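Local atomic coordinates of glycerol uptake operon antiterminator regulatory protein (Listeria monocytogenes str. 4b, PDB entry 3KTS), a protein that probably regulates the glycerol uptake operon as a glycerol-3-phosphate-responsive transcription antiterminator built on a TIM-barrel fold. Residues His17-Lys20 and Asp21-Lys24; Pro139-Val142 and Gln143-Thr146; Gly157-Thr161 and Ser162-Asn166. All blocks are in the same frame, centred on the assembly; numbering follows the deposited sequence.

Interaction 1 of 3, residues His17-Lys20 and Asp21-Lys24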
loop_
_atom_site.group_PDB
_atom_site.type_symbol
_atom_site.label_atom_id
_atom_site.label_comp_id
_atom_site.label_asym_id
_atom_site.label_seq_id
_atom_site.Cartn_x
_atom_site.Cartn_y
_atom_site.Cartn_z
ATOM N N HIS A 17 -9.744 -1.815 7.528
ATOM C CA HIS A 17 -9.555 -2.996 8.375
ATOM C C HIS A 17 -10.762 -3.923 8.285
ATOM O O HIS A 17 -10.644 -5.141 8.462
ATOM C CB HIS A 17 -9.386 -2.590 9.839
ATOM C CG HIS A 17 -8.072 -1.949 10.151
ATOM N ND1 HIS A 17 -6.923 -2.676 10.374
ATOM C CD2 HIS A 17 -7.728 -0.648 10.293
ATOM C CE1 HIS A 17 -5.926 -1.850 10.639
ATOM N NE2 HIS A 17 -6.386 -0.613 10.588
ATOM N N ASN A 18 -11.921 -3.323 8.020
ATOM C CA ASN A 18 -13.212 -4.002 8.082
ATOM C C ASN A 18 -13.881 -4.131 6.727
ATOM O O ASN A 18 -13.428 -3.566 5.729
ATOM C CB ASN A 18 -14.158 -3.233 9.009
ATOM C CG ASN A 18 -13.692 -3.227 10.445
ATOM O OD1 ASN A 18 -13.933 -4.175 11.191
ATOM N ND2 ASN A 18 -13.027 -2.150 10.848
ATOM N N GLN A 19 -14.974 -4.883 6.710
ATOM C CA GLN A 19 -15.914 -4.856 5.606
ATOM C C GLN A 19 -16.717 -3.553 5.717
ATOM O O GLN A 19 -17.033 -2.923 4.704
ATOM C CB GLN A 19 -16.839 -6.071 5.681
ATOM C CG GLN A 19 -16.964 -6.858 4.386
ATOM C CD GLN A 19 -18.201 -6.512 3.561
ATOM O OE1 GLN A 19 -18.955 -7.401 3.163
ATOM N NE2 GLN A 19 -18.401 -5.226 3.286
ATOM N N LYS A 20 -17.018 -3.155 6.957
ATOM C CA LYS A 20 -17.739 -1.911 7.260
ATOM C C LYS A 20 -16.921 -0.649 6.983
ATOM O O LYS A 20 -17.487 0.410 6.719
ATOM C CB LYS A 20 -18.208 -1.899 8.716
ATOM C CG LYS A 20 -19.465 -2.710 8.981
ATOM C CD LYS A 20 -19.871 -2.616 10.440
ATOM C CE LYS A 20 -21.039 -3.529 10.748
ATOM N NZ LYS A 20 -21.307 -3.578 12.210
ATOM N N ASP A 21 -15.596 -0.769 7.054
ATOM C CA ASP A 21 -14.689 0.335 6.745
ATOM C C ASP A 21 -14.674 0.662 5.259
ATOM O O ASP A 21 -14.460 1.813 4.878
ATOM C CB ASP A 21 -13.269 0.019 7.218
ATOM C CG ASP A 21 -13.056 0.326 8.686
ATOM O OD1 ASP A 21 -13.944 0.956 9.302
ATOM O OD2 ASP A 21 -11.993 -0.059 9.226
ATOM N N MET A 22 -14.901 -0.349 4.424
ATOM C CA MET A 22 -14.940 -0.137 2.981
ATOM C C MET A 22 -16.263 0.498 2.533
ATOM O O MET A 22 -16.318 1.152 1.490
ATOM C CB MET A 22 -14.621 -1.426 2.207
ATOM C CG MET A 22 -15.818 -2.163 1.629
ATOM S SD MET A 22 -15.334 -3.218 0.265
ATOM C CE MET A 22 -14.530 -4.541 1.170
ATOM N N GLU A 23 -17.316 0.303 3.329
ATOM C CA GLU A 23 -18.595 0.971 3.112
ATOM C C GLU A 23 -18.462 2.455 3.389
ATOM O O GLU A 23 -18.991 3.279 2.641
ATOM C CB GLU A 23 -19.688 0.367 3.997
ATOM C CG GLU A 23 -20.814 -0.312 3.227
ATOM C CD GLU A 23 -20.343 -1.498 2.409
ATOM O OE1 GLU A 23 -20.256 -1.365 1.169
ATOM O OE2 GLU A 23 -20.057 -2.558 3.005
ATOM N N LYS A 24 -17.740 2.777 4.461
ATOM C CA LYS A 24 -17.438 4.155 4.833
ATOM C C LYS A 24 -16.698 4.881 3.711
ATOM O O LYS A 24 -17.033 6.018 3.383
ATOM C CB LYS A 24 -16.610 4.198 6.124
ATOM C CG LYS A 24 -17.314 3.677 7.381
ATOM C CD LYS A 24 -18.113 4.761 8.093
ATOM C CE LYS A 24 -18.726 4.241 9.387
ATOM N NZ LYS A 24 -19.594 5.264 10.043
#

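Interaction 2 of 3, residues Pro139-Val142 and Gln143-Thr146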
loop_
_atom_site.group_PDB
_atom_site.type_symbol
_atom_site.label_atom_id
_atom_site.label_comp_id
_atom_site.label_asym_id
_atom_site.label_seq_id
_atom_site.Cartn_x
_atom_site.Cartn_y
_atom_site.Cartn_z
ATOM N N PRO A 139 9.464 11.852 9.176
ATOM C CA PRO A 139 9.617 12.530 7.891
ATOM C C PRO A 139 11.052 12.524 7.380
ATOM O O PRO A 139 11.264 12.472 6.174
ATOM C CB PRO A 139 9.159 13.964 8.192
ATOM C CG PRO A 139 8.387 13.866 9.463
ATOM C CD PRO A 139 9.075 12.798 10.232
ATOM N N GLU A 140 12.024 12.548 8.287
ATOM C CA GLU A 140 13.429 12.568 7.887
ATOM C C GLU A 140 13.925 11.231 7.345
ATOM O O GLU A 140 14.845 11.207 6.528
ATOM C CB GLU A 140 14.311 13.088 9.020
ATOM C CG GLU A 140 14.335 14.615 9.091
ATOM C CD GLU A 140 14.366 15.153 10.512
ATOM O OE1 GLU A 140 15.336 15.861 10.861
ATOM O OE2 GLU A 140 13.416 14.874 11.281
ATOM N N GLN A 141 13.305 10.130 7.775
ATOM C CA GLN A 141 13.628 8.803 7.234
ATOM C C GLN A 141 13.033 8.600 5.851
ATOM O O GLN A 141 13.614 7.899 5.023
ATOM C CB GLN A 141 13.173 7.673 8.166
ATOM C CG GLN A 141 14.100 7.398 9.359
ATOM C CD GLN A 141 15.577 7.299 8.986
ATOM O OE1 GLN A 141 15.976 6.489 8.146
ATOM N NE2 GLN A 141 16.396 8.126 9.623
ATOM N N VAL A 142 11.875 9.214 5.618
ATOM C CA VAL A 142 11.221 9.205 4.309
ATOM C C VAL A 142 12.039 10.044 3.326
ATOM O O VAL A 142 12.186 9.680 2.153
ATOM C CB VAL A 142 9.742 9.672 4.419
ATOM C CG1 VAL A 142 9.105 9.892 3.052
ATOM C CG2 VAL A 142 8.939 8.637 5.196
ATOM N N GLN A 143 12.602 11.138 3.833
ATOM C CA GLN A 143 13.508 11.998 3.076
ATOM C C GLN A 143 14.782 11.256 2.653
ATOM O O GLN A 143 15.119 11.238 1.467
ATOM C CB GLN A 143 13.845 13.260 3.879
ATOM C CG GLN A 143 14.545 14.348 3.071
ATOM C CD GLN A 143 14.386 15.730 3.679
ATOM O OE1 GLN A 143 14.505 15.909 4.893
ATOM N NE2 GLN A 143 14.118 16.721 2.831
ATOM N N LYS A 144 15.462 10.635 3.623
ATOM C CA LYS A 144 16.670 9.831 3.382
ATOM C C LYS A 144 16.434 8.738 2.346
ATOM O O LYS A 144 17.290 8.491 1.492
ATOM C CB LYS A 144 17.156 9.163 4.675
ATOM C CG LYS A 144 18.028 10.014 5.590
ATOM C CD LYS A 144 18.393 9.218 6.850
ATOM C CE LYS A 144 18.977 10.099 7.948
ATOM N NZ LYS A 144 20.439 10.335 7.766
ATOM N N MET A 145 15.276 8.090 2.423
ATOM C CA MET A 145 14.982 6.944 1.573
ATOM C C MET A 145 14.744 7.375 0.129
ATOM O O MET A 145 15.217 6.730 -0.807
ATOM C CB MET A 145 13.765 6.182 2.101
ATOM C CG MET A 145 14.109 4.916 2.869
ATOM S SD MET A 145 13.850 3.420 1.897
ATOM C CE MET A 145 15.108 3.615 0.635
ATOM N N THR A 146 14.008 8.468 -0.043
ATOM C CA THR A 146 13.633 8.938 -1.371
ATOM C C THR A 146 14.857 9.391 -2.162
ATOM O O THR A 146 14.906 9.249 -3.384
ATOM C CB THR A 146 12.624 10.098 -1.296
ATOM O OG1 THR A 146 12.956 10.954 -0.196
ATOM C CG2 THR A 146 11.211 9.563 -1.108
#

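Interaction 3 of 3, residues Gly157-Thr161 and Ser162-Asn166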
loop_
_atom_site.group_PDB
_atom_site.type_symbol
_atom_site.label_atom_id
_atom_site.label_comp_id
_atom_site.label_asym_id
_atom_site.label_seq_id
_atom_site.Cartn_x
_atom_site.Cartn_y
_atom_site.Cartn_z
ATOM N N GLY A 157 1.039 4.533 8.644
ATOM C CA GLY A 157 1.216 4.155 10.039
ATOM C C GLY A 157 1.319 5.348 10.961
ATOM O O GLY A 157 2.179 6.209 10.780
ATOM N N LEU A 158 0.406 5.397 11.927
ATOM C CA LEU A 158 0.423 6.362 13.033
ATOM C C LEU A 158 0.173 7.829 12.665
ATOM O O LEU A 158 0.413 8.719 13.483
ATOM C CB LEU A 158 1.710 6.226 13.868
ATOM C CG LEU A 158 1.973 4.867 14.514
ATOM C CD1 LEU A 158 3.289 4.894 15.277
ATOM C CD2 LEU A 158 0.822 4.459 15.428
ATOM N N ILE A 159 -0.319 8.084 11.455
ATOM C CA ILE A 159 -0.648 9.457 11.062
ATOM C C ILE A 159 -2.001 9.880 11.631
ATOM O O ILE A 159 -3.051 9.412 11.174
ATOM C CB ILE A 159 -0.636 9.697 9.530
ATOM C CG1 ILE A 159 0.687 9.277 8.890
ATOM C CG2 ILE A 159 -0.839 11.160 9.246
ATOM C CD1 ILE A 159 0.619 7.951 8.212
ATOM N N GLU A 160 -1.949 10.769 12.623
ATOM C CA GLU A 160 -3.131 11.304 13.298
ATOM C C GLU A 160 -3.605 12.642 12.712
ATOM O O GLU A 160 -4.804 12.895 12.626
ATOM C CB GLU A 160 -2.850 11.501 14.795
ATOM C CG GLU A 160 -2.633 10.229 15.623
ATOM C CD GLU A 160 -2.296 10.530 17.087
ATOM O OE1 GLU A 160 -1.533 11.487 17.349
ATOM O OE2 GLU A 160 -2.790 9.807 17.980
ATOM N N THR A 161 -2.661 13.501 12.331
ATOM C CA THR A 161 -2.976 14.889 11.984
ATOM C C THR A 161 -2.669 15.234 10.529
ATOM O O THR A 161 -1.950 14.508 9.848
ATOM C CB THR A 161 -2.238 15.909 12.914
ATOM O OG1 THR A 161 -0.838 15.936 12.613
ATOM C CG2 THR A 161 -2.433 15.574 14.395
ATOM N N SER A 162 -3.218 16.355 10.067
ATOM C CA SER A 162 -2.930 16.881 8.734
ATOM C C SER A 162 -1.532 17.480 8.660
ATOM O O SER A 162 -0.949 17.556 7.578
ATOM C CB SER A 162 -3.966 17.930 8.323
ATOM O OG SER A 162 -5.001 17.354 7.545
ATOM N N GLU A 163 -1.016 17.915 9.810
ATOM C CA GLU A 163 0.365 18.382 9.938
ATOM C C GLU A 163 1.322 17.276 9.515
ATOM O O GLU A 163 2.231 17.500 8.714
ATOM C CB GLU A 163 0.674 18.789 11.386
ATOM C CG GLU A 163 0.055 20.111 11.836
ATOM C CD GLU A 163 -1.322 19.960 12.471
ATOM O OE1 GLU A 163 -2.225 19.369 11.842
ATOM O OE2 GLU A 163 -1.501 20.451 13.606
ATOM N N GLN A 164 1.077 16.083 10.052
ATOM C CA GLN A 164 1.886 14.902 9.804
ATOM C C GLN A 164 1.821 14.439 8.349
ATOM O O GLN A 164 2.846 14.027 7.789
ATOM C CB GLN A 164 1.458 13.778 10.740
ATOM C CG GLN A 164 1.851 14.002 12.190
ATOM C CD GLN A 164 1.137 13.059 13.132
ATOM O OE1 GLN A 164 0.007 12.646 12.876
ATOM N NE2 GLN A 164 1.794 12.716 14.238
ATOM N N VAL A 165 0.630 14.518 7.749
ATOM C CA VAL A 165 0.446 14.202 6.328
ATOM C C VAL A 165 1.298 15.133 5.481
ATOM O O VAL A 165 2.059 14.680 4.631
ATOM C CB VAL A 165 -1.034 14.315 5.879
ATOM C CG1 VAL A 165 -1.157 14.158 4.370
ATOM C CG2 VAL A 165 -1.891 13.272 6.561
ATOM N N ASN A 166 1.182 16.429 5.752
ATOM C CA ASN A 166 1.930 17.457 5.046
ATOM C C ASN A 166 3.437 17.332 5.173
ATOM O O ASN A 166 4.143 17.439 4.176
ATOM C CB ASN A 166 1.498 18.823 5.543
ATOM C CG ASN A 166 0.124 19.203 5.064
ATOM O OD1 ASN A 166 -0.394 18.630 4.098
ATOM N ND2 ASN A 166 -0.474 20.189 5.722
#

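Interaction 1 of 3, residues His17-Lys20 and Asp21-Lys24
N18 and D21 carry the contact where the loop after strand 12-16 runs into helix 20-25, and hydrogen bonds to one carboxylate oxygen lead it. N18 ND2 donates to D21 OD2 over 2.8 Å in a fairly straight bond (N-H...O 162°). The oxygen lies nearly in the plane of the N18 amide, yet the amide reaches it from above the carboxylate plane, the two flat groups standing almost perpendicular (86°). A second, weak bond, 3.3 Å from H17 N to D21 OD2, ties the same oxygen to the first loop residue after strand 12-16. The D21 side chain can turn back to the loop because its CG sits beside its own backbone N, anti to the carbonyl carbon (chi1 -83°). Its other oxygen, OD1, makes a salt bridge with K181, so the buried carboxylate is gripped from two parts of the chain, an environment that would probably favour its charged form.

Among backbone bonds, K24 N donates to K20 O at 3.3 Å, while M22 N reaches Q19 O weakly.

Two further side-chain approaches accompany these bonds. M22 CG rests 3.4 Å from Q19 O. Q19 and E23 lie alongside each other, pointing the same way, with NE2 of Q19 3.2 Å from OE2 of E23; on the next helix, 43-52, Q19 touches L46 and E23 touches Y49.

An unidentified ligand lies about 4 Å from the H17 side chain, whose NE2 is hydrogen-bonded to S179. Joining a strand end to the following helix, this is a beta-alpha loop of a TIM barrel, on the rim where such barrels commonly hold their ligands.

Interaction 2 of 3, residues Pro139-Val142 and Gln143-Thr146
From P139 to T146 the backbone runs through two turns of regular alpha helix, with four consecutive i to i+4 bonds: Q143 N to P139 O and K144 N to E140 O at 3.0 Å each, and M145 N to Q141 O and T146 N to V142 O at 3.1 Å each. These are the first eight residues of helix 139-149, the helical crossover of the beta-alpha-beta unit formed with parallel strands 130-134 and 153-156, a building block of the TIM barrel.

V142 and M145 face the strands. V142 meets L133 and V153 of the two strands. M145 lies against L133 as well, and also against Y116 and V120 of the preceding helix, 113-126; its CB packs 3.4 Å from Q141 O, one turn back.

Q141 borders helix 113-126 at Y116, and the exposed K144 passes it on the solvent side. The K144 methylenes run obliquely past the Q141 amide, with CD 3.6 Å from Q141 NE2. A bend at chi2 (-47°) brings the Q141 amide round to it, although the CB of that residue points away from the following turn.

T146 turns its hydroxyl back along the helix, chi1 38° placing OG1 between the backbone N and the carbonyl carbon. There OG1 has two carbonyl oxygens within hydrogen-bonding distance, V142 O at 2.8 Å and Q143 O at 2.7 Å.

Interaction 3 of 3, residues Gly157-Thr161 and Ser162-Asn166
Q164, in the first turn of helix 162-169, reaches back over the loop that precedes it, meeting E160 and T161. Its CB, directed toward the loop, lies 3.8 Å from I159 CG2, the two side chains sliding past each other in opposite directions. CG comes next, beside the backbone N and anti to the carbonyl carbon (chi1 -71°), and there it packs 3.3 Å from T161 OG1. The chain then extends, carrying CD past the same hydroxyl. At the tip, OE1 takes up two backbone N-H groups: E160 N at 2.7 Å and T161 N at 2.9 Å. The E160 donor is only 17° from the plane of the carbonyl and that of T161 is 31° from it, so one oxygen satisfies two successive peptides and pins the amide group.

T161 returns the favour. As N-cap residue, it accepts the Q164 N-H on OG1 at 3.2 Å, and together the reciprocal bonds make a capping box, a widespread way of starting a helix, here in the loop that follows strand 153-156 of the TIM barrel. The two side chains cross at about a right angle. V165 N adds a weak bond to T161 O.

Beneath the polar cap, I159 CG2 meets V165 CG2 at 3.6 Å, and both residues also touch V176 of strand 173-178. At the other end of the loop L158 N donates a hydrogen bond to an oxygen of an unidentified ligand, which also approaches the I159 side chain; the position after strand 153-156, the seventh of the barrel, is consistent with the phosphate-binding site seen in many TIM barrels.

The three contacts follow one another along the chain, each at or within a helix of the same TIM barrel. Interaction 1 lies after strand 12-16, interaction 2 on the helix between strands 130-134 and 153-156, and interaction 3 just after strand 153-156. Interactions 1 and 2 are on opposite sides of the chain's centre, their centres about 31 Å apart. Interaction 3 is about 21 Å from interaction 1 and about 15 Å from interaction 2, again between centres, and none touches another. Strand 173-178 pairs with both 153-156 and 12-16, closing the barrel between interactions 3 and 1; each of these has a side chain about 4 Å from a bound unidentified ligand, consistent with ligand-binding loops.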